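PDB 7AM1: protein SSD1 from Saccharomyces cerevisiae S288C, which binds mRNA, including elements in 5' and 3' untranslated regions, and represses translation as a non-enzymatic RNase II family member. Local coordinates for residues 720-725 with 831-836; 420-424 with 532-536; 510-514 with 605-609. All coordinates share one frame. Residue numbers count along the deposited sequence, not the author numbering.

A long helix can organise a multidomain protein by being read at more than one level, and helix 689-725 of SSD1 illustrates this. In its second half, Gln710 and Ile714 line interaction 2, a buried apolar contact between two segments of the RNB domain; its last turns supply one side of interaction 1, centred 20 Å from interaction 2, with nearest atoms about 7 Å apart. Lys534 of interaction 2 also makes weak hydrogen bonds to the chain just beyond helix 834-842, whose start forms interaction 1. Interaction 3 is a polar surface contact within the RNB domain, its centre 29 Å from that of interaction 2 and 41 Å from that of interaction 1.

Interaction 1: 720-725 with 831-836; sequences KTINDM and LISDPL
Leu836 lies against the last turns of helix 689-725, covering Thr721 and Asp724: its CD2 sits 3.7 Å from Thr721 CA and 3.6 Å from Asp724 CB, while its CD1 meets Lys720 CE at 3.6 Å. Chi1 of Leu836 is t and chi2 p. Lys720 carries its amino group onward to a salt bridge with Glu839, one turn further along the helix that Leu836 belongs to. Segment 720-725 is regular helix; in 831-836, Ile832 and Ser833 are extended (psi 142° and 160°) and the helix starts at Asp834, with Ser833 as its N-cap. Here the cap is itself held by a carboxylate from the end of another helix. Asp724, chi1 t, points toward the partner and takes two bonds from one residue: Ser833 N to Asp724 OD1 at 2.6 Å, almost linear at 176°, and Ser833 OG to Asp724 OD2 at 2.5 Å. The same Ser833 OG, chi1 p, accepts a weak capping bond from Leu836 N at 3.3 Å. This junction lies where the long helix runs into strand 732-741 of the C-terminal OB domain, whose Leu732 touches Met725. The closest CA pair is Met725 with Ile832, 4.5 Å apart; beside this pair Met725 CG lies 4.3 Å from Ile832 CB, and Met725 CB 4.3 Å from Leu831 CB.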
ATOM      1  N   LYS A 720      -0.814 -10.797 -14.892  1.00 35.30           N
ATOM      2  CA  LYS A 720      -1.535 -11.292 -16.058  1.00 38.97           C
ATOM      3  C   LYS A 720      -1.234 -10.454 -17.295  1.00 37.79           C
ATOM      4  O   LYS A 720      -1.091 -10.992 -18.401  1.00 37.62           O
ATOM      5  CB  LYS A 720      -3.029 -11.290 -15.748  1.00 45.23           C
ATOM      6  CG  LYS A 720      -3.927 -11.741 -16.873  1.00 51.27           C
ATOM      7  CD  LYS A 720      -5.352 -11.859 -16.349  1.00 56.61           C
ATOM      8  CE  LYS A 720      -6.389 -11.524 -17.404  1.00 61.36           C
ATOM      9  NZ  LYS A 720      -7.489 -10.702 -16.823  1.00 63.67           N
ATOM     10  N   THR A 721      -1.137  -9.132 -17.123  1.00 33.39           N
ATOM     11  CA  THR A 721      -0.861  -8.239 -18.244  1.00 33.79           C
ATOM     12  C   THR A 721       0.569  -8.417 -18.740  1.00 35.77           C
ATOM     13  O   THR A 721       0.816  -8.473 -19.952  1.00 35.26           O
ATOM     14  CB  THR A 721      -1.109  -6.787 -17.819  1.00 32.83           C
ATOM     15  OG1 THR A 721      -2.485  -6.604 -17.452  1.00 33.30           O
ATOM     16  CG2 THR A 721      -0.776  -5.840 -18.941  1.00 32.64           C
ATOM     17  N   ILE A 722       1.521  -8.533 -17.815  1.00 39.00           N
ATOM     18  CA  ILE A 722       2.909  -8.753 -18.201  1.00 41.89           C
ATOM     19  C   ILE A 722       3.038 -10.034 -19.015  1.00 43.48           C
ATOM     20  O   ILE A 722       3.798 -10.097 -19.990  1.00 44.45           O
ATOM     21  CB  ILE A 722       3.805  -8.779 -16.949  1.00 42.31           C
ATOM     22  CG1 ILE A 722       3.994  -7.362 -16.407  1.00 41.81           C
ATOM     23  CG2 ILE A 722       5.143  -9.426 -17.273  1.00 43.59           C
ATOM     24  CD1 ILE A 722       4.563  -7.301 -14.999  1.00 40.68           C
ATOM     25  N   ASN A 723       2.315 -11.083 -18.625  1.00 44.65           N
ATOM     26  CA  ASN A 723       2.433 -12.352 -19.335  1.00 44.77           C
ATOM     27  C   ASN A 723       1.682 -12.338 -20.660  1.00 45.26           C
ATOM     28  O   ASN A 723       2.067 -13.045 -21.600  1.00 45.14           O
ATOM     29  CB  ASN A 723       1.927 -13.499 -18.464  1.00 45.04           C
ATOM     30  CG  ASN A 723       2.910 -13.877 -17.376  1.00 44.65           C
ATOM     31  OD1 ASN A 723       4.080 -13.495 -17.418  1.00 44.57           O
ATOM     32  ND2 ASN A 723       2.445 -14.649 -16.404  1.00 44.80           N
ATOM     33  N   ASP A 724       0.601 -11.566 -20.746  1.00 42.96           N
ATOM     34  CA  ASP A 724      -0.115 -11.431 -22.009  1.00 44.42           C
ATOM     35  C   ASP A 724       0.694 -10.609 -23.002  1.00 43.85           C
ATOM     36  O   ASP A 724       0.703 -10.908 -24.200  1.00 44.46           O
ATOM     37  CB  ASP A 724      -1.484 -10.801 -21.749  1.00 47.17           C
ATOM     38  CG  ASP A 724      -2.290 -10.586 -23.018  1.00 50.32           C
ATOM     39  OD1 ASP A 724      -1.869  -9.772 -23.869  1.00 51.13           O
ATOM     40  OD2 ASP A 724      -3.363 -11.213 -23.152  1.00 51.66           O
ATOM     41  N   MET A 725       1.396  -9.579 -22.517  1.00 44.86           N
ATOM     42  CA  MET A 725       2.270  -8.803 -23.385  1.00 46.15           C
ATOM     43  C   MET A 725       3.406  -9.651 -23.939  1.00 48.55           C
ATOM     44  O   MET A 725       3.884  -9.393 -25.050  1.00 50.21           O
ATOM     45  CB  MET A 725       2.831  -7.605 -22.618  1.00 45.03           C
ATOM     46  CG  MET A 725       1.794  -6.532 -22.303  1.00 46.24           C
ATOM     47  SD  MET A 725       2.388  -5.296 -21.129  1.00 46.98           S
ATOM     48  CE  MET A 725       3.664  -4.452 -22.059  1.00 48.36           C
ATOM     49  N   LEU A 831       1.409  -4.904 -27.969  1.00 67.17           N
ATOM     50  CA  LEU A 831       1.865  -6.230 -27.570  1.00 68.43           C
ATOM     51  C   LEU A 831       0.750  -7.025 -26.905  1.00 64.88           C
ATOM     52  O   LEU A 831       0.764  -8.261 -26.938  1.00 65.98           O
ATOM     53  CB  LEU A 831       3.039  -6.121 -26.596  1.00 69.65           C
ATOM     54  CG  LEU A 831       4.414  -5.717 -27.120  1.00 70.31           C
ATOM     55  CD1 LEU A 831       5.253  -5.178 -25.967  1.00 69.71           C
ATOM     56  CD2 LEU A 831       5.110  -6.893 -27.784  1.00 70.38           C
ATOM     57  N   ILE A 832      -0.216  -6.330 -26.310  1.00 57.71           N
ATOM     58  CA  ILE A 832      -1.265  -6.954 -25.515  1.00 54.09           C
ATOM     59  C   ILE A 832      -2.328  -7.552 -26.421  1.00 52.21           C
ATOM     60  O   ILE A 832      -2.700  -6.968 -27.449  1.00 52.57           O
ATOM     61  CB  ILE A 832      -1.875  -5.917 -24.556  1.00 55.31           C
ATOM     62  CG1 ILE A 832      -2.836  -6.581 -23.576  1.00 57.02           C
ATOM     63  CG2 ILE A 832      -2.599  -4.826 -25.344  1.00 56.91           C
ATOM     64  CD1 ILE A 832      -3.469  -5.597 -22.608  1.00 58.21           C
ATOM     65  N   SER A 833      -2.843  -8.715 -26.026  1.00 52.12           N
ATOM     66  CA  SER A 833      -3.887  -9.370 -26.796  1.00 54.29           C
ATOM     67  C   SER A 833      -5.151  -8.516 -26.809  1.00 54.59           C
ATOM     68  O   SER A 833      -5.364  -7.649 -25.956  1.00 52.69           O
ATOM     69  CB  SER A 833      -4.202 -10.749 -26.215  1.00 55.57           C
ATOM     70  OG  SER A 833      -4.980 -10.643 -25.036  1.00 56.40           O
ATOM     71  N   ASP A 834      -6.010  -8.792 -27.785  1.00 56.76           N
ATOM     72  CA  ASP A 834      -7.237  -8.029 -27.967  1.00 60.61           C
ATOM     73  C   ASP A 834      -8.234  -8.334 -26.855  1.00 60.94           C
ATOM     74  O   ASP A 834      -8.923  -7.420 -26.383  1.00 61.06           O
ATOM     75  CB  ASP A 834      -7.855  -8.324 -29.337  1.00 65.13           C
ATOM     76  CG  ASP A 834      -7.124  -7.625 -30.473  1.00 68.99           C
ATOM     77  OD1 ASP A 834      -6.801  -6.429 -30.330  1.00 69.91           O
ATOM     78  OD2 ASP A 834      -6.881  -8.271 -31.513  1.00 71.18           O
ATOM     79  N   PRO A 835      -8.360  -9.592 -26.418  1.00 63.03           N
ATOM     80  CA  PRO A 835      -9.254  -9.866 -25.276  1.00 62.16           C
ATOM     81  C   PRO A 835      -8.882  -9.099 -24.017  1.00 58.68           C
ATOM     82  O   PRO A 835      -9.758  -8.512 -23.368  1.00 59.42           O
ATOM     83  CB  PRO A 835      -9.119 -11.384 -25.088  1.00 63.70           C
ATOM     84  CG  PRO A 835      -8.739 -11.896 -26.440  1.00 65.54           C
ATOM     85  CD  PRO A 835      -7.867 -10.833 -27.045  1.00 64.97           C
ATOM     86  N   LEU A 836      -7.600  -9.092 -23.643  1.00 53.44           N
ATOM     87  CA  LEU A 836      -7.194  -8.364 -22.444  1.00 49.61           C
ATOM     88  C   LEU A 836      -7.282  -6.859 -22.662  1.00 49.87           C
ATOM     89  O   LEU A 836      -7.633  -6.112 -21.742  1.00 48.90           O
ATOM     90  CB  LEU A 836      -5.777  -8.759 -22.035  1.00 46.03           C
ATOM     91  CG  LEU A 836      -5.307  -8.147 -20.711  1.00 43.60           C
ATOM     92  CD1 LEU A 836      -6.182  -8.623 -19.567  1.00 42.08           C
ATOM     93  CD2 LEU A 836      -3.842  -8.472 -20.455  1.00 42.66           C
TER

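Interaction 2: 420-424 with 532-536; sequences VFMPQ and KVKVD
Lys532, extended at phi/psi -69/147°, brings its carbonyl to the partner: Lys532 O lies 3.4 Å from Phe421 CB. Its side chain leads away and closes a salt bridge within its own segment, Lys532 NZ to Asp536 OD2 at 2.6 Å, with Asp541 O as a further acceptor. At Val533 the chain turns (phi/psi -92/-58°) and passes over the Phe421 ring. Val533 CA stands 4.0 Å from the ring centroid, 17° off the normal, a CH-pi contact over the face; Val533 O comes within 3.4 Å of Phe421 CD1, and Val533 CG1 meets Phe421 CE1 at 3.7 Å. Chi1 m sets the ring in this place, where Trp374 also packs edge-to-face with it. Both segments belong to the RNB domain, and run in the same direction, with CA atoms of Phe421 and Val533 5.7 Å apart and those of Pro423 and Val535 5.5 Å apart. This is not a sheet: strand 420-421 pairs instead with 426-427, and the segments share no direct hydrogen bond. Gln710 NE2 of helix 689-725 bridges them, bonding to the carbonyls of Phe421 and Lys532. Lys534 turns its CB outward, and its NZ curls round to Val535 O at 3.0 Å. Val535, chi1 t, points toward the partner: Val535 CG2 approaches Phe421 O at 3.5 Å and Phe421 CB at 3.8 Å, and Val535 CG1 reaches Pro423 CG at 3.9 Å. Ile714 of the long helix touches both Val535 and Pro423. Asp536 then points away, its carboxylate held by Lys532.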
ATOM      1  N   VAL A 420     -13.426  -1.249  -0.237  1.00 36.84           N
ATOM      2  CA  VAL A 420     -12.257  -1.818  -0.891  1.00 36.66           C
ATOM      3  C   VAL A 420     -12.347  -1.509  -2.377  1.00 35.90           C
ATOM      4  O   VAL A 420     -13.387  -1.750  -3.002  1.00 37.18           O
ATOM      5  CB  VAL A 420     -12.151  -3.336  -0.662  1.00 39.70           C
ATOM      6  CG1 VAL A 420     -10.857  -3.862  -1.259  1.00 40.36           C
ATOM      7  CG2 VAL A 420     -12.239  -3.660   0.822  1.00 40.61           C
ATOM      8  N   PHE A 421     -11.266  -0.976  -2.938  1.00 34.05           N
ATOM      9  CA  PHE A 421     -11.206  -0.637  -4.354  1.00 34.89           C
ATOM     10  C   PHE A 421     -10.096  -1.444  -5.012  1.00 35.13           C
ATOM     11  O   PHE A 421      -8.919  -1.300  -4.664  1.00 34.61           O
ATOM     12  CB  PHE A 421     -10.995   0.864  -4.541  1.00 35.54           C
ATOM     13  CG  PHE A 421     -12.061   1.693  -3.896  1.00 36.98           C
ATOM     14  CD1 PHE A 421     -13.222   2.007  -4.580  1.00 38.70           C
ATOM     15  CD2 PHE A 421     -11.920   2.129  -2.591  1.00 37.33           C
ATOM     16  CE1 PHE A 421     -14.209   2.761  -3.985  1.00 39.25           C
ATOM     17  CE2 PHE A 421     -12.909   2.890  -1.989  1.00 37.47           C
ATOM     18  CZ  PHE A 421     -14.055   3.198  -2.685  1.00 38.48           C
ATOM     19  N   MET A 422     -10.481  -2.304  -5.946  1.00 35.84           N
ATOM     20  CA  MET A 422      -9.574  -3.105  -6.743  1.00 36.88           C
ATOM     21  C   MET A 422      -9.851  -2.846  -8.216  1.00 39.00           C
ATOM     22  O   MET A 422     -10.972  -2.476  -8.578  1.00 39.34           O
ATOM     23  CB  MET A 422      -9.753  -4.593  -6.434  1.00 38.34           C
ATOM     24  CG  MET A 422      -9.432  -4.934  -4.991  1.00 39.28           C
ATOM     25  SD  MET A 422      -9.997  -6.562  -4.484  1.00 41.25           S
ATOM     26  CE  MET A 422     -11.774  -6.369  -4.577  1.00 43.02           C
ATOM     27  N   PRO A 423      -8.858  -3.014  -9.091  1.00 42.51           N
ATOM     28  CA  PRO A 423      -9.137  -2.816 -10.523  1.00 44.63           C
ATOM     29  C   PRO A 423     -10.284  -3.683 -11.011  1.00 46.12           C
ATOM     30  O   PRO A 423     -11.086  -3.244 -11.846  1.00 48.98           O
ATOM     31  CB  PRO A 423      -7.808  -3.193 -11.197  1.00 45.59           C
ATOM     32  CG  PRO A 423      -6.768  -3.042 -10.115  1.00 44.35           C
ATOM     33  CD  PRO A 423      -7.457  -3.403  -8.840  1.00 43.10           C
ATOM     34  N   GLN A 424     -10.387  -4.907 -10.488  1.00 43.36           N
ATOM     35  CA  GLN A 424     -11.370  -5.880 -10.935  1.00 43.86           C
ATOM     36  C   GLN A 424     -12.736  -5.697 -10.289  1.00 44.60           C
ATOM     37  O   GLN A 424     -13.743  -6.122 -10.869  1.00 45.54           O
ATOM     38  CB  GLN A 424     -10.904  -7.307 -10.614  1.00 43.85           C
ATOM     39  CG  GLN A 424      -9.553  -7.691 -11.153  1.00 44.36           C
ATOM     40  CD  GLN A 424      -8.432  -7.275 -10.234  1.00 43.13           C
ATOM     41  OE1 GLN A 424      -8.573  -6.326  -9.465  1.00 41.01           O
ATOM     42  NE2 GLN A 424      -7.313  -7.989 -10.299  1.00 43.81           N
ATOM     43  N   LYS A 532      -6.479   4.528  -3.258  1.00 32.64           N
ATOM     44  CA  LYS A 532      -7.124   5.048  -4.452  1.00 33.62           C
ATOM     45  C   LYS A 532      -8.560   4.545  -4.520  1.00 34.48           C
ATOM     46  O   LYS A 532      -8.877   3.439  -4.070  1.00 35.87           O
ATOM     47  CB  LYS A 532      -6.384   4.607  -5.715  1.00 33.13           C
ATOM     48  CG  LYS A 532      -5.027   5.246  -5.931  1.00 32.94           C
ATOM     49  CD  LYS A 532      -4.469   4.840  -7.293  1.00 34.42           C
ATOM     50  CE  LYS A 532      -3.173   5.562  -7.603  1.00 35.03           C
ATOM     51  NZ  LYS A 532      -2.576   5.070  -8.873  1.00 36.43           N
ATOM     52  N   VAL A 533      -9.432   5.380  -5.080  1.00 31.85           N
ATOM     53  CA  VAL A 533     -10.813   5.008  -5.368  1.00 33.04           C
ATOM     54  C   VAL A 533     -10.854   4.479  -6.796  1.00 33.76           C
ATOM     55  O   VAL A 533     -11.264   3.340  -7.039  1.00 32.99           O
ATOM     56  CB  VAL A 533     -11.768   6.200  -5.176  1.00 34.05           C
ATOM     57  CG1 VAL A 533     -13.172   5.854  -5.659  1.00 34.11           C
ATOM     58  CG2 VAL A 533     -11.788   6.630  -3.716  1.00 34.87           C
ATOM     59  N   LYS A 534     -10.427   5.302  -7.752  1.00 36.23           N
ATOM     60  CA  LYS A 534     -10.169   4.827  -9.107  1.00 37.57           C
ATOM     61  C   LYS A 534      -8.769   4.233  -9.113  1.00 36.31           C
ATOM     62  O   LYS A 534      -7.785   4.952  -8.916  1.00 35.98           O
ATOM     63  CB  LYS A 534     -10.295   5.958 -10.123  1.00 40.78           C
ATOM     64  CG  LYS A 534     -10.440   5.476 -11.569  1.00 45.14           C
ATOM     65  CD  LYS A 534      -9.123   5.082 -12.211  1.00 49.91           C
ATOM     66  CE  LYS A 534      -9.352   4.317 -13.522  1.00 55.16           C
ATOM     67  NZ  LYS A 534      -9.622   2.862 -13.305  1.00 58.03           N
ATOM     68  N   VAL A 535      -8.667   2.932  -9.319  1.00 37.23           N
ATOM     69  CA  VAL A 535      -7.385   2.250  -9.198  1.00 37.92           C
ATOM     70  C   VAL A 535      -6.711   2.182 -10.560  1.00 38.26           C
ATOM     71  O   VAL A 535      -7.357   1.946 -11.587  1.00 40.30           O
ATOM     72  CB  VAL A 535      -7.566   0.844  -8.595  1.00 39.84           C
ATOM     73  CG1 VAL A 535      -6.221   0.276  -8.192  1.00 41.19           C
ATOM     74  CG2 VAL A 535      -8.500   0.888  -7.389  1.00 39.62           C
ATOM     75  N   ASP A 536      -5.397   2.374 -10.561  1.00 35.82           N
ATOM     76  CA  ASP A 536      -4.587   2.255 -11.759  1.00 35.53           C
ATOM     77  C   ASP A 536      -3.717   1.010 -11.671  1.00 34.83           C
ATOM     78  O   ASP A 536      -3.377   0.543 -10.580  1.00 33.02           O
ATOM     79  CB  ASP A 536      -3.690   3.478 -11.950  1.00 35.96           C
ATOM     80  CG  ASP A 536      -4.444   4.777 -11.815  1.00 35.97           C
ATOM     81  OD1 ASP A 536      -5.385   4.997 -12.603  1.00 37.32           O
ATOM     82  OD2 ASP A 536      -4.105   5.567 -10.913  1.00 35.22           O
TER

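Interaction 3: 510-514 with 605-609; sequences RINDP and DELIK
Arg510 ends helix 495-510, and the chain leaves it through a Schellman motif; Arg510 points its CA-to-CB bond away, and its guanidinium forms a salt bridge with Glu551. Ile511, at phi/psi -96/6°, is the first residue to depart from helical angles. Its CA is the nearest to the partner helix, 6.0 Å from Asp605 CA, and its carbonyl oxygen lies 3.0 Å from Lys609 CE. Asn512 is the C-prime residue, in the left-handed region at 63/40°. Asn512 O accepts a bond from Lys609 NZ at 2.6 Å. Its side chain, chi1 t, points toward helix 604-612, so that Asn512 ND2 donates to Asp605 OD2 at 2.7 Å. Asp605 and Lys609, one turn apart, thus hold the helix end at the surface of the RNB domain; Lys609 NZ also pairs with Asp605 OD1 in a salt bridge whose hydrogen bond is weak, though the place of OD1 is less certain. Asp513 follows in an extended conformation, with Asp513 CB 4.1 Å from Lys609 CE.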
ATOM      1  N   ARG A 510       1.497  24.033   2.608  1.00 42.86           N
ATOM      2  CA  ARG A 510       1.642  22.765   3.321  1.00 42.02           C
ATOM      3  C   ARG A 510       3.088  22.279   3.294  1.00 42.85           C
ATOM      4  O   ARG A 510       3.623  21.843   4.320  1.00 43.76           O
ATOM      5  CB  ARG A 510       0.721  21.696   2.725  1.00 41.44           C
ATOM      6  CG  ARG A 510       0.689  20.405   3.555  1.00 40.90           C
ATOM      7  CD  ARG A 510      -0.240  19.339   2.975  1.00 40.07           C
ATOM      8  NE  ARG A 510       0.149  18.910   1.629  1.00 38.92           N
ATOM      9  CZ  ARG A 510       1.233  18.191   1.344  1.00 38.12           C
ATOM     10  NH1 ARG A 510       1.492  17.855   0.086  1.00 37.34           N
ATOM     11  NH2 ARG A 510       2.064  17.811   2.309  1.00 37.97           N
ATOM     12  N   ILE A 511       3.734  22.333   2.124  1.00 42.37           N
ATOM     13  CA  ILE A 511       5.114  21.869   2.013  1.00 43.98           C
ATOM     14  C   ILE A 511       6.107  23.020   2.149  1.00 44.36           C
ATOM     15  O   ILE A 511       7.309  22.828   1.950  1.00 43.40           O
ATOM     16  CB  ILE A 511       5.369  21.108   0.689  1.00 44.82           C
ATOM     17  CG1 ILE A 511       5.205  22.017  -0.534  1.00 46.08           C
ATOM     18  CG2 ILE A 511       4.454  19.900   0.593  1.00 43.85           C
ATOM     19  CD1 ILE A 511       5.891  21.473  -1.782  1.00 46.49           C
ATOM     20  N   ASN A 512       5.620  24.220   2.463  1.00 47.73           N
ATOM     21  CA  ASN A 512       6.502  25.338   2.810  1.00 50.70           C
ATOM     22  C   ASN A 512       7.400  25.734   1.638  1.00 51.17           C
ATOM     23  O   ASN A 512       8.578  26.054   1.813  1.00 51.25           O
ATOM     24  CB  ASN A 512       7.338  24.985   4.045  1.00 53.18           C
ATOM     25  CG  ASN A 512       7.990  26.191   4.668  1.00 55.96           C
ATOM     26  OD1 ASN A 512       7.408  27.271   4.696  1.00 59.33           O
ATOM     27  ND2 ASN A 512       9.204  26.016   5.177  1.00 55.16           N
ATOM     28  N   ASP A 513       6.836  25.732   0.433  1.00 50.91           N
ATOM     29  CA  ASP A 513       7.562  26.117  -0.777  1.00 52.27           C
ATOM     30  C   ASP A 513       6.677  27.051  -1.595  1.00 51.01           C
ATOM     31  O   ASP A 513       5.835  26.580  -2.379  1.00 48.77           O
ATOM     32  CB  ASP A 513       7.965  24.895  -1.595  1.00 53.82           C
ATOM     33  CG  ASP A 513       8.851  25.253  -2.772  1.00 55.56           C
ATOM     34  OD1 ASP A 513       9.210  26.441  -2.894  1.00 57.09           O
ATOM     35  OD2 ASP A 513       9.177  24.358  -3.579  1.00 55.12           O
ATOM     36  N   PRO A 514       6.836  28.373  -1.444  1.00 53.66           N
ATOM     37  CA  PRO A 514       5.920  29.307  -2.126  1.00 56.42           C
ATOM     38  C   PRO A 514       5.771  29.080  -3.621  1.00 60.00           C
ATOM     39  O   PRO A 514       4.675  29.269  -4.161  1.00 61.33           O
ATOM     40  CB  PRO A 514       6.554  30.675  -1.830  1.00 57.58           C
ATOM     41  CG  PRO A 514       7.250  30.491  -0.539  1.00 56.99           C
ATOM     42  CD  PRO A 514       7.788  29.081  -0.568  1.00 54.81           C
ATOM     43  N   ASP A 605       9.779  18.727   5.907  1.00 51.74           N
ATOM     44  CA  ASP A 605       9.869  19.935   5.097  1.00 50.93           C
ATOM     45  C   ASP A 605      11.023  19.857   4.104  1.00 49.21           C
ATOM     46  O   ASP A 605      10.817  19.880   2.886  1.00 48.45           O
ATOM     47  CB  ASP A 605      10.019  21.139   6.039  1.00 53.69           C
ATOM     48  CG  ASP A 605      10.095  22.463   5.309  1.00 56.69           C
ATOM     49  OD1 ASP A 605      10.703  22.517   4.224  1.00 57.97           O
ATOM     50  OD2 ASP A 605       9.563  23.463   5.835  1.00 58.34           O
ATOM     51  N   GLU A 606      12.254  19.777   4.610  1.00 49.83           N
ATOM     52  CA  GLU A 606      13.415  19.835   3.729  1.00 51.92           C
ATOM     53  C   GLU A 606      13.597  18.544   2.942  1.00 50.60           C
ATOM     54  O   GLU A 606      14.075  18.578   1.803  1.00 52.12           O
ATOM     55  CB  GLU A 606      14.669  20.146   4.544  1.00 56.50           C
ATOM     56  CG  GLU A 606      14.626  21.512   5.220  1.00 61.06           C
ATOM     57  CD  GLU A 606      14.536  22.653   4.221  1.00 64.59           C
ATOM     58  OE1 GLU A 606      14.990  22.477   3.071  1.00 65.44           O
ATOM     59  OE2 GLU A 606      13.997  23.720   4.580  1.00 66.35           O
ATOM     60  N   LEU A 607      13.218  17.404   3.521  1.00 48.05           N
ATOM     61  CA  LEU A 607      13.380  16.132   2.826  1.00 47.76           C
ATOM     62  C   LEU A 607      12.508  16.083   1.577  1.00 46.87           C
ATOM     63  O   LEU A 607      12.984  15.765   0.481  1.00 46.12           O
ATOM     64  CB  LEU A 607      13.045  14.982   3.778  1.00 48.41           C
ATOM     65  CG  LEU A 607      13.624  13.610   3.423  1.00 49.93           C
ATOM     66  CD1 LEU A 607      13.460  12.640   4.591  1.00 50.86           C
ATOM     67  CD2 LEU A 607      12.965  13.068   2.168  1.00 49.43           C
ATOM     68  N   ILE A 608      11.223  16.415   1.725  1.00 47.45           N
ATOM     69  CA  ILE A 608      10.296  16.385   0.597  1.00 47.98           C
ATOM     70  C   ILE A 608      10.723  17.386  -0.470  1.00 47.82           C
ATOM     71  O   ILE A 608      10.643  17.109  -1.673  1.00 47.97           O
ATOM     72  CB  ILE A 608       8.865  16.678   1.089  1.00 50.40           C
ATOM     73  CG1 ILE A 608       8.330  15.524   1.943  1.00 52.17           C
ATOM     74  CG2 ILE A 608       7.933  16.978  -0.086  1.00 49.81           C
ATOM     75  CD1 ILE A 608       8.369  14.188   1.292  1.00 53.27           C
ATOM     76  N   LYS A 609      11.169  18.572  -0.048  1.00 46.80           N
ATOM     77  CA  LYS A 609      11.642  19.566  -1.004  1.00 47.93           C
ATOM     78  C   LYS A 609      12.843  19.050  -1.784  1.00 49.86           C
ATOM     79  O   LYS A 609      12.975  19.316  -2.984  1.00 48.73           O
ATOM     80  CB  LYS A 609      12.004  20.860  -0.274  1.00 49.46           C
ATOM     81  CG  LYS A 609      10.813  21.655   0.231  1.00 50.42           C
ATOM     82  CD  LYS A 609      11.268  22.959   0.870  1.00 53.03           C
ATOM     83  CE  LYS A 609      10.141  23.612   1.636  1.00 54.59           C
ATOM     84  NZ  LYS A 609      10.629  24.665   2.586  1.00 56.70           N
TER